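Local coordinates for protein Xaa-Pro dipeptidase (Pyrococcus horikoshii, PDB 1WY2) that probably splits dipeptides that carry a C-terminal proline behind a nonpolar residue, as a dimeric metallopeptidase with two metal ions per subunit, at residues G188-L193 with S199-E204. Sequence-based numbering, arbitrary orientation.
Sequences GYRSAL and SDKRIE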
ATOM      1  N   GLY A 188       7.956  23.438 -10.895  1.00 20.56           N
ATOM      2  CA  GLY A 188       7.996  23.818 -12.296  1.00 20.61           C
ATOM      3  C   GLY A 188       6.962  23.079 -13.119  1.00 20.26           C
ATOM      4  O   GLY A 188       5.801  22.968 -12.717  1.00 21.38           O
ATOM      5  N   TYR A 189       7.375  22.556 -14.270  1.00 21.39           N
ATOM      6  CA  TYR A 189       6.447  21.838 -15.129  1.00 21.70           C
ATOM      7  C   TYR A 189       5.798  20.657 -14.407  1.00 20.16           C
ATOM      8  O   TYR A 189       4.716  20.219 -14.788  1.00 21.14           O
ATOM      9  CB  TYR A 189       7.150  21.341 -16.402  1.00 23.33           C
ATOM     10  CG  TYR A 189       8.130  20.212 -16.175  1.00 25.56           C
ATOM     11  CD1 TYR A 189       9.421  20.462 -15.715  1.00 26.95           C
ATOM     12  CD2 TYR A 189       7.753  18.889 -16.396  1.00 25.91           C
ATOM     13  CE1 TYR A 189      10.315  19.417 -15.483  1.00 30.11           C
ATOM     14  CE2 TYR A 189       8.636  17.838 -16.164  1.00 28.26           C
ATOM     15  CZ  TYR A 189       9.914  18.109 -15.707  1.00 29.61           C
ATOM     16  OH  TYR A 189      10.785  17.070 -15.469  1.00 32.62           O
ATOM     17  N   ARG A 190       6.448  20.144 -13.365  1.00 19.38           N
ATOM     18  CA  ARG A 190       5.889  19.010 -12.633  1.00 18.88           C
ATOM     19  C   ARG A 190       4.671  19.395 -11.803  1.00 17.86           C
ATOM     20  O   ARG A 190       3.864  18.536 -11.455  1.00 18.66           O
ATOM     21  CB  ARG A 190       6.941  18.357 -11.727  1.00 18.48           C
ATOM     22  CG  ARG A 190       8.133  17.777 -12.479  1.00 19.43           C
ATOM     23  CD  ARG A 190       8.897  16.745 -11.648  1.00 21.42           C
ATOM     24  NE  ARG A 190       8.174  15.476 -11.543  1.00 22.06           N
ATOM     25  CZ  ARG A 190       7.545  15.048 -10.452  1.00 23.89           C
ATOM     26  NH1 ARG A 190       7.542  15.781  -9.346  1.00 21.27           N
ATOM     27  NH2 ARG A 190       6.911  13.883 -10.473  1.00 24.23           N
ATOM     28  N   SER A 191       4.533  20.678 -11.480  1.00 16.92           N
ATOM     29  CA  SER A 191       3.382  21.110 -10.693  1.00 17.40           C
ATOM     30  C   SER A 191       2.083  20.935 -11.489  1.00 19.09           C
ATOM     31  O   SER A 191       0.983  21.028 -10.931  1.00 17.75           O
ATOM     32  CB  SER A 191       3.555  22.566 -10.227  1.00 19.58           C
ATOM     33  OG  SER A 191       3.691  23.475 -11.305  1.00 18.01           O
ATOM     34  N   ALA A 192       2.222  20.660 -12.785  1.00 18.85           N
ATOM     35  CA  ALA A 192       1.076  20.448 -13.670  1.00 18.77           C
ATOM     36  C   ALA A 192       0.589  19.003 -13.597  1.00 18.20           C
ATOM     37  O   ALA A 192      -0.417  18.644 -14.208  1.00 18.81           O
ATOM     38  CB  ALA A 192       1.449  20.802 -15.117  1.00 20.11           C
ATOM     39  N   LEU A 193       1.317  18.173 -12.855  1.00 19.13           N
ATOM     40  CA  LEU A 193       0.961  16.768 -12.675  1.00 19.62           C
ATOM     41  C   LEU A 193       0.290  16.665 -11.308  1.00 18.42           C
ATOM     42  O   LEU A 193       0.956  16.767 -10.283  1.00 18.62           O
ATOM     43  CB  LEU A 193       2.223  15.900 -12.695  1.00 20.67           C
ATOM     44  CG  LEU A 193       3.120  16.056 -13.925  1.00 22.68           C
ATOM     45  CD1 LEU A 193       4.407  15.268 -13.732  1.00 21.89           C
ATOM     46  CD2 LEU A 193       2.368  15.586 -15.161  1.00 23.73           C
ATOM     47  N   SER A 199      10.413  13.848  -7.172  1.00 19.08           N
ATOM     48  CA  SER A 199      11.367  13.184  -8.060  1.00 20.00           C
ATOM     49  C   SER A 199      12.794  13.715  -7.917  1.00 19.75           C
ATOM     50  O   SER A 199      13.109  14.455  -6.987  1.00 20.91           O
ATOM     51  CB  SER A 199      10.916  13.341  -9.514  1.00 19.71           C
ATOM     52  OG  SER A 199      11.125  14.669  -9.970  1.00 21.18           O
ATOM     53  N   ASP A 200      13.658  13.332  -8.853  1.00 22.30           N
ATOM     54  CA  ASP A 200      15.046  13.776  -8.816  1.00 23.43           C
ATOM     55  C   ASP A 200      15.230  15.180  -9.379  1.00 23.16           C
ATOM     56  O   ASP A 200      16.325  15.741  -9.318  1.00 24.13           O
ATOM     57  CB  ASP A 200      15.937  12.789  -9.574  1.00 27.22           C
ATOM     58  CG  ASP A 200      16.064  11.463  -8.861  1.00 32.43           C
ATOM     59  OD1 ASP A 200      16.468  11.465  -7.678  1.00 37.40           O
ATOM     60  OD2 ASP A 200      15.761  10.420  -9.476  1.00 35.82           O
ATOM     61  N   LYS A 201      14.160  15.748  -9.925  1.00 21.85           N
ATOM     62  CA  LYS A 201      14.224  17.092 -10.484  1.00 21.50           C
ATOM     63  C   LYS A 201      14.646  18.090  -9.417  1.00 22.01           C
ATOM     64  O   LYS A 201      14.210  18.004  -8.271  1.00 21.84           O
ATOM     65  CB  LYS A 201      12.861  17.519 -11.038  1.00 21.17           C
ATOM     66  CG  LYS A 201      12.831  18.965 -11.534  1.00 21.20           C
ATOM     67  CD  LYS A 201      11.434  19.387 -11.976  1.00 20.95           C
ATOM     68  CE  LYS A 201      11.425  20.811 -12.515  1.00 20.54           C
ATOM     69  NZ  LYS A 201      11.875  21.820 -11.514  1.00 20.99           N
ATOM     70  N   ARG A 202      15.500  19.035  -9.792  1.00 22.57           N
ATOM     71  CA  ARG A 202      15.926  20.049  -8.846  1.00 23.80           C
ATOM     72  C   ARG A 202      15.058  21.284  -9.023  1.00 24.13           C
ATOM     73  O   ARG A 202      14.710  21.666 -10.141  1.00 23.13           O
ATOM     74  CB  ARG A 202      17.406  20.387  -9.036  1.00 27.89           C
ATOM     75  CG  ARG A 202      18.326  19.290  -8.505  1.00 31.17           C
ATOM     76  CD  ARG A 202      19.798  19.656  -8.585  1.00 34.53           C
ATOM     77  NE  ARG A 202      20.637  18.573  -8.073  1.00 35.94           N
ATOM     78  CZ  ARG A 202      20.760  18.253  -6.787  1.00 36.10           C
ATOM     79  NH1 ARG A 202      20.103  18.937  -5.859  1.00 36.66           N
ATOM     80  NH2 ARG A 202      21.539  17.242  -6.428  1.00 37.26           N
ATOM     81  N   ILE A 203      14.692  21.891  -7.902  1.00 23.50           N
ATOM     82  CA  ILE A 203      13.852  23.080  -7.897  1.00 23.70           C
ATOM     83  C   ILE A 203      14.612  24.307  -8.411  1.00 24.40           C
ATOM     84  O   ILE A 203      15.783  24.498  -8.093  1.00 24.91           O
ATOM     85  CB  ILE A 203      13.330  23.327  -6.465  1.00 23.72           C
ATOM     86  CG1 ILE A 203      12.507  22.111  -6.022  1.00 23.03           C
ATOM     87  CG2 ILE A 203      12.497  24.603  -6.407  1.00 23.12           C
ATOM     88  CD1 ILE A 203      12.131  22.108  -4.557  1.00 23.37           C
ATOM     89  N   GLU A 204      13.941  25.131  -9.210  1.00 24.78           N
ATOM     90  CA  GLU A 204      14.568  26.334  -9.764  1.00 26.88           C
ATOM     91  C   GLU A 204      13.817  27.579  -9.318  1.00 25.89           C
ATOM     92  O   GLU A 204      12.625  27.512  -9.007  1.00 26.39           O
ATOM     93  CB  GLU A 204      14.566  26.289 -11.296  1.00 28.21           C
ATOM     94  CG  GLU A 204      15.075  24.993 -11.906  1.00 31.51           C
ATOM     95  CD  GLU A 204      15.144  25.059 -13.421  1.00 34.44           C
ATOM     96  OE1 GLU A 204      16.100  25.669 -13.949  1.00 36.70           O
ATOM     97  OE2 GLU A 204      14.236  24.515 -14.084  1.00 35.68           O
TER
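K201 meets Y189 and R190 through its aliphatic chain, with no hydrogen bond between the two segments. K201 CE lies obliquely against the Y189 ring, 3.5 Å from CE1. K201 CD touches R190 CD at 3.7 Å, and the two chains run in opposing senses. R190 CG lies over one face of the Y189 ring, near its rim. K201 is extended as far as CE, then bends (chi4 -60°). K201 NZ thereby reaches R202 O at 3.2 Å, from above the carbonyl plane; it also hydrogen-bonds to S187 OG and forms a salt bridge with D207.

S199 OG sits over one face of the R190 guanidinium, 3.4 Å from NE, without hydrogen-bonding. S199 OG instead accepts from K201 N (3.2 Å, 165°), closing an ST turn. E160 OE1 hydrogen-bonds with S199 OG and makes a salt bridge with R190 NH1, which also hydrogen-bonds G196 O. A leucine in place of R190 would probably leave E160 without this cationic partner and the G196 carbonyl without this donor.

These contacts pack the 3-10 turn 189-192 against the later part of the connection between antiparallel strands 184-187 and 208-217, at the surface of the pita-bread fold of M24 metallopeptidases.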